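Local coordinates for DUF4439 domain-containing protein (Mycobacterium tuberculosis, PDB 2IB0) that is of unknown function but folds as a ferritin-like four-helix bundle that pairs with a second copy of itself, at residues R63-R66 with D67-V71; A130-A133 with L134-A138. All blocks are in the same frame, centred on the assembly; numbering follows the deposited sequence.

Interactions 1 and 2 are each a pair of successive turns within one helix, the first on helix 52-75 and the second on helix 124-150, with centres about 14 Å apart. They meet through R65, whose side chain leaves interaction 1 and reaches helix 124-150: R65 NH2 forms a salt bridge with E136 OE1 at 3.0 Å, while R65 NE packs on A133 CB at 3.5 Å. Its NH1 forms a salt bridge with E33 of helix 18-46, so one guanidinium ties three helices of the bundle together. Interaction 1 is partly exposed; interaction 2 is buried and also borders the second subunit.

Interaction 1 (R63-R66 with D67-V71); sequences RHRR and DDVIV
R66 and D67, neighbours in sequence on helix 52-75, pair through a salt bridge on the flank of the helix. The two side chains run alongside each other in the same direction. R66 starts anti to its main-chain nitrogen (chi1 164°) and bends at chi3, which turns the guanidinium back toward the carboxylate. NE of R66 donates to OD1 of D67 at 3.0 Å, close to the guanidinium plane and on the syn side of the oxygen, though well out of the carboxylate plane. A weak second bond links R66 NH2 to the same OD1 at 3.5 Å, so both donors converge on one oxygen; the guanidinium and carboxylate planes are 23° apart. The rim of one guanidinium face lies over R63 CA. Lower on the chain, R66 CG rests beside CD1 of I70 at 4.0 Å, one turn on.

On another side of the helix, H64 and D68 are four residues apart. The imidazole CE1 approaches D68 OD2 at 3.2 Å, with ring and carboxylate planes 71° apart; ND1 of H64 is poorly angled toward that oxygen, making this a contact without a hydrogen bond. Regular i to i+4 backbone bonds, such as D68 N to H64 O at 2.9 Å, carry the helix beneath these pairs. Around it, R66 leans on H34 and I37 of helix 18-46, D68 touches F129 of helix 124-150, and the buried V69 touches L26 and L30 of helix 18-46, F129 of helix 124-150 and W114 of helix 96-120.

Interaction 2 (A130-A133 with L134-A138); sequences ASTA and LTESA
T132 and E136, one turn apart on helix 124-150, send their side chains out from the helix alongside each other. The threonine methyl does the touching: CG2, anti to the main-chain nitrogen, sits 3.7 Å from E136 OE2, while OG1 turns back to hydrogen-bond V128 O in the preceding turn. E136 takes nearly the same first torsion (chi1 -68°), with CG in the place that OG1 has in T132, and this brings CG to 3.2 Å from T132 O. From there the chain runs extended, and OE1 finds its charged partner in R65 of helix 52-75.

Two hydroxyls fold back onto the helix in the same sense. S137 OG lies 2.9 Å from A133 O, and T135 OG1 is 3.0 Å from S131 O, in each case beside the backbone N-H that already bonds to that carbonyl. Such side-chain to i-4 carbonyl contacts are familiar from serines and threonines in helices, but neither hydroxyl proton is fixed here, since each has another acceptor within reach. Within the ferritin-like four-helix bundle this helix turns several faces to different neighbours: A130 packs on W114, V117 and V118 of helix 96-120, and A133 on W114.

On a further side, T135 OG1 hydrogen-bonds T135 OG1 of the second subunit, S131 and L134 pack on L134 and S131 of that chain, and T135 meets its A138. L134 CB lies 3.3 Å from A130 O, the same oxygen that accepts the backbone bond from L134 N (2.8 Å).

Interaction 1 (R63-R66 with D67-V71)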
ATOM      1  N   ARG A  63     -14.314   9.588  -1.030  1.00 35.02           N
ATOM      2  CA  ARG A  63     -15.158  10.480  -1.827  1.00 34.92           C
ATOM      3  C   ARG A  63     -14.331  11.182  -2.887  1.00 34.68           C
ATOM      4  O   ARG A  63     -14.751  11.259  -4.041  1.00 33.34           O
ATOM      5  CB  ARG A  63     -15.929  11.487  -0.971  1.00 35.49           C
ATOM      6  CG  ARG A  63     -17.073  10.881  -0.222  1.00 34.64           C
ATOM      7  CD  ARG A  63     -17.542  11.798   0.841  1.00 36.59           C
ATOM      8  NE  ARG A  63     -18.812  11.308   1.339  1.00 42.24           N
ATOM      9  CZ  ARG A  63     -19.277  11.484   2.573  1.00 43.41           C
ATOM     10  NH1 ARG A  63     -18.548  12.144   3.471  1.00 42.12           N
ATOM     11  NH2 ARG A  63     -20.478  10.985   2.903  1.00 42.21           N
ATOM     12  N   HIS A  64     -13.123  11.610  -2.493  1.00 34.73           N
ATOM     13  CA  HIS A  64     -12.207  12.292  -3.388  1.00 35.73           C
ATOM     14  C   HIS A  64     -11.724  11.341  -4.495  1.00 35.19           C
ATOM     15  O   HIS A  64     -11.733  11.703  -5.660  1.00 35.36           O
ATOM     16  CB  HIS A  64     -11.014  12.893  -2.601  1.00 36.68           C
ATOM     17  CG  HIS A  64     -10.102  13.748  -3.436  1.00 41.32           C
ATOM     18  ND1 HIS A  64      -9.036  13.234  -4.153  1.00 47.85           N
ATOM     19  CD2 HIS A  64     -10.092  15.085  -3.670  1.00 46.19           C
ATOM     20  CE1 HIS A  64      -8.418  14.209  -4.799  1.00 45.22           C
ATOM     21  NE2 HIS A  64      -9.036  15.344  -4.522  1.00 46.81           N
ATOM     22  N   ARG A  65     -11.292  10.132  -4.124  1.00 33.96           N
ATOM     23  CA  ARG A  65     -10.901   9.120  -5.091  1.00 32.44           C
ATOM     24  C   ARG A  65     -12.021   8.826  -6.102  1.00 32.10           C
ATOM     25  O   ARG A  65     -11.777   8.792  -7.300  1.00 31.94           O
ATOM     26  CB  ARG A  65     -10.541   7.836  -4.361  1.00 32.39           C
ATOM     27  CG  ARG A  65      -9.894   6.811  -5.245  1.00 31.19           C
ATOM     28  CD  ARG A  65      -9.657   5.554  -4.461  1.00 30.25           C
ATOM     29  NE  ARG A  65      -8.672   5.742  -3.413  1.00 28.43           N
ATOM     30  CZ  ARG A  65      -8.643   5.052  -2.278  1.00 29.84           C
ATOM     31  NH1 ARG A  65      -9.574   4.133  -2.037  1.00 30.19           N
ATOM     32  NH2 ARG A  65      -7.689   5.282  -1.372  1.00 29.82           N
ATOM     33  N   ARG A  66     -13.231   8.592  -5.600  1.00 31.15           N
ATOM     34  CA  ARG A  66     -14.446   8.372  -6.430  1.00 30.82           C
ATOM     35  C   ARG A  66     -14.662   9.481  -7.469  1.00 30.75           C
ATOM     36  O   ARG A  66     -14.822   9.204  -8.664  1.00 31.20           O
ATOM     37  CB  ARG A  66     -15.684   8.239  -5.550  1.00 30.41           C
ATOM     38  CG  ARG A  66     -17.075   8.396  -6.348  1.00 31.01           C
ATOM     39  CD  ARG A  66     -18.220   8.727  -5.385  1.00 33.46           C
ATOM     40  NE  ARG A  66     -18.174  10.087  -4.828  1.00 36.35           N
ATOM     41  CZ  ARG A  66     -18.921  10.513  -3.799  1.00 35.75           C
ATOM     42  NH1 ARG A  66     -19.778   9.708  -3.186  1.00 32.79           N
ATOM     43  NH2 ARG A  66     -18.819  11.760  -3.379  1.00 36.85           N
ATOM     44  N   ASP A  67     -14.666  10.734  -7.018  1.00 31.29           N
ATOM     45  CA  ASP A  67     -14.781  11.882  -7.930  1.00 31.77           C
ATOM     46  C   ASP A  67     -13.662  11.909  -8.947  1.00 32.25           C
ATOM     47  O   ASP A  67     -13.900  12.150 -10.123  1.00 33.36           O
ATOM     48  CB  ASP A  67     -14.826  13.189  -7.140  1.00 32.72           C
ATOM     49  CG  ASP A  67     -16.021  13.263  -6.165  1.00 35.63           C
ATOM     50  OD1 ASP A  67     -16.961  12.422  -6.225  1.00 37.90           O
ATOM     51  OD2 ASP A  67     -16.014  14.173  -5.312  1.00 39.36           O
ATOM     52  N   ASP A  68     -12.427  11.658  -8.508  1.00 32.50           N
ATOM     53  CA  ASP A  68     -11.284  11.530  -9.421  1.00 32.85           C
ATOM     54  C   ASP A  68     -11.445  10.482 -10.555  1.00 32.06           C
ATOM     55  O   ASP A  68     -11.074  10.740 -11.707  1.00 31.40           O
ATOM     56  CB  ASP A  68     -10.015  11.214  -8.626  1.00 32.98           C
ATOM     57  CG  ASP A  68      -9.289  12.461  -8.108  1.00 36.43           C
ATOM     58  OD1 ASP A  68      -9.719  13.584  -8.367  1.00 38.93           O
ATOM     59  OD2 ASP A  68      -8.254  12.313  -7.419  1.00 42.88           O
ATOM     60  N   VAL A  69     -11.955   9.304 -10.208  1.00 31.17           N
ATOM     61  CA  VAL A  69     -12.237   8.217 -11.141  1.00 31.18           C
ATOM     62  C   VAL A  69     -13.385   8.559 -12.083  1.00 32.85           C
ATOM     63  O   VAL A  69     -13.352   8.156 -13.235  1.00 32.92           O
ATOM     64  CB  VAL A  69     -12.578   6.898 -10.364  1.00 31.11           C
ATOM     65  CG1 VAL A  69     -12.993   5.765 -11.332  1.00 26.99           C
ATOM     66  CG2 VAL A  69     -11.385   6.498  -9.471  1.00 31.26           C
ATOM     67  N   ILE A  70     -14.410   9.268 -11.595  1.00 34.26           N
ATOM     68  CA  ILE A  70     -15.484   9.784 -12.471  1.00 35.63           C
ATOM     69  C   ILE A  70     -14.903  10.667 -13.596  1.00 37.02           C
ATOM     70  O   ILE A  70     -15.249  10.504 -14.770  1.00 37.49           O
ATOM     71  CB  ILE A  70     -16.606  10.479 -11.649  1.00 35.75           C
ATOM     72  CG1 ILE A  70     -17.346   9.405 -10.821  1.00 36.23           C
ATOM     73  CG2 ILE A  70     -17.590  11.301 -12.553  1.00 35.80           C
ATOM     74  CD1 ILE A  70     -18.353   9.909  -9.775  1.00 35.89           C
ATOM     75  N   VAL A  71     -13.971  11.549 -13.241  1.00 38.16           N
ATOM     76  CA  VAL A  71     -13.290  12.387 -14.221  1.00 38.80           C
ATOM     77  C   VAL A  71     -12.485  11.516 -15.211  1.00 38.93           C
ATOM     78  O   VAL A  71     -12.596  11.691 -16.419  1.00 38.83           O
ATOM     79  CB  VAL A  71     -12.399  13.466 -13.508  1.00 38.98           C
ATOM     80  CG1 VAL A  71     -11.447  14.173 -14.491  1.00 39.17           C
ATOM     81  CG2 VAL A  71     -13.279  14.484 -12.773  1.00 37.12           C
TER

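Interaction 2 (A130-A133 with L134-A138)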
ATOM      1  N   ALA A 130      -3.652   4.376  -9.546  1.00 31.44           N
ATOM      2  CA  ALA A 130      -4.211   3.138  -9.034  1.00 30.77           C
ATOM      3  C   ALA A 130      -3.309   2.627  -7.893  1.00 30.99           C
ATOM      4  O   ALA A 130      -3.812   2.155  -6.901  1.00 29.48           O
ATOM      5  CB  ALA A 130      -4.329   2.090 -10.144  1.00 29.64           C
ATOM      6  N   SER A 131      -1.979   2.723  -8.058  1.00 30.80           N
ATOM      7  CA  SER A 131      -1.089   2.299  -7.016  1.00 30.96           C
ATOM      8  C   SER A 131      -1.176   3.160  -5.768  1.00 30.43           C
ATOM      9  O   SER A 131      -1.047   2.633  -4.672  1.00 32.10           O
ATOM     10  CB  SER A 131       0.360   2.136  -7.490  1.00 31.57           C
ATOM     11  OG  SER A 131       1.075   3.365  -7.469  1.00 35.83           O
ATOM     12  N   THR A 132      -1.360   4.460  -5.912  1.00 30.00           N
ATOM     13  CA  THR A 132      -1.656   5.342  -4.783  1.00 30.71           C
ATOM     14  C   THR A 132      -2.962   4.941  -4.033  1.00 31.35           C
ATOM     15  O   THR A 132      -2.965   4.801  -2.769  1.00 30.55           O
ATOM     16  CB  THR A 132      -1.709   6.791  -5.270  1.00 31.14           C
ATOM     17  OG1 THR A 132      -0.401   7.135  -5.750  1.00 31.78           O
ATOM     18  CG2 THR A 132      -2.099   7.743  -4.148  1.00 31.70           C
ATOM     19  N   ALA A 133      -4.029   4.696  -4.808  1.00 30.49           N
ATOM     20  CA  ALA A 133      -5.296   4.195  -4.283  1.00 29.41           C
ATOM     21  C   ALA A 133      -5.115   2.832  -3.596  1.00 30.59           C
ATOM     22  O   ALA A 133      -5.702   2.595  -2.520  1.00 29.36           O
ATOM     23  CB  ALA A 133      -6.334   4.120  -5.392  1.00 29.01           C
ATOM     24  N   LEU A 134      -4.294   1.958  -4.184  1.00 28.32           N
ATOM     25  CA  LEU A 134      -4.049   0.655  -3.606  1.00 29.73           C
ATOM     26  C   LEU A 134      -3.324   0.789  -2.235  1.00 30.45           C
ATOM     27  O   LEU A 134      -3.690   0.147  -1.236  1.00 29.08           O
ATOM     28  CB  LEU A 134      -3.175  -0.159  -4.567  1.00 30.49           C
ATOM     29  CG  LEU A 134      -2.997  -1.685  -4.509  1.00 33.48           C
ATOM     30  CD1 LEU A 134      -1.775  -2.052  -5.248  1.00 34.83           C
ATOM     31  CD2 LEU A 134      -2.918  -2.262  -3.148  1.00 34.28           C
ATOM     32  N   THR A 135      -2.280   1.609  -2.230  1.00 31.09           N
ATOM     33  CA  THR A 135      -1.489   1.861  -1.022  1.00 31.90           C
ATOM     34  C   THR A 135      -2.316   2.512   0.090  1.00 31.31           C
ATOM     35  O   THR A 135      -2.198   2.103   1.262  1.00 32.04           O
ATOM     36  CB  THR A 135      -0.301   2.720  -1.354  1.00 30.33           C
ATOM     37  OG1 THR A 135       0.592   1.961  -2.195  1.00 32.96           O
ATOM     38  CG2 THR A 135       0.427   3.172  -0.088  1.00 33.91           C
ATOM     39  N   GLU A 136      -3.147   3.487  -0.269  1.00 30.57           N
ATOM     40  CA  GLU A 136      -4.045   4.128   0.700  1.00 31.61           C
ATOM     41  C   GLU A 136      -5.047   3.159   1.354  1.00 32.83           C
ATOM     42  O   GLU A 136      -5.307   3.296   2.557  1.00 33.11           O
ATOM     43  CB  GLU A 136      -4.791   5.310   0.085  1.00 30.46           C
ATOM     44  CG  GLU A 136      -3.819   6.471  -0.238  1.00 31.26           C
ATOM     45  CD  GLU A 136      -4.483   7.602  -0.998  1.00 32.46           C
ATOM     46  OE1 GLU A 136      -5.616   7.442  -1.511  1.00 35.49           O
ATOM     47  OE2 GLU A 136      -3.875   8.678  -1.089  1.00 33.84           O
ATOM     48  N   SER A 137      -5.612   2.255   0.536  1.00 32.29           N
ATOM     49  CA  SER A 137      -6.553   1.207   0.948  1.00 33.33           C
ATOM     50  C   SER A 137      -5.846   0.279   1.951  1.00 32.89           C
ATOM     51  O   SER A 137      -6.382  -0.047   2.993  1.00 32.80           O
ATOM     52  CB  SER A 137      -7.001   0.383  -0.279  1.00 32.64           C
ATOM     53  OG  SER A 137      -7.772   1.137  -1.199  1.00 32.56           O
ATOM     54  N   ALA A 138      -4.641  -0.154   1.606  1.00 33.00           N
ATOM     55  CA  ALA A 138      -3.765  -0.936   2.511  1.00 33.30           C
ATOM     56  C   ALA A 138      -3.383  -0.249   3.821  1.00 32.98           C
ATOM     57  O   ALA A 138      -3.340  -0.889   4.853  1.00 34.98           O
ATOM     58  CB  ALA A 138      -2.519  -1.305   1.792  1.00 32.83           C
TER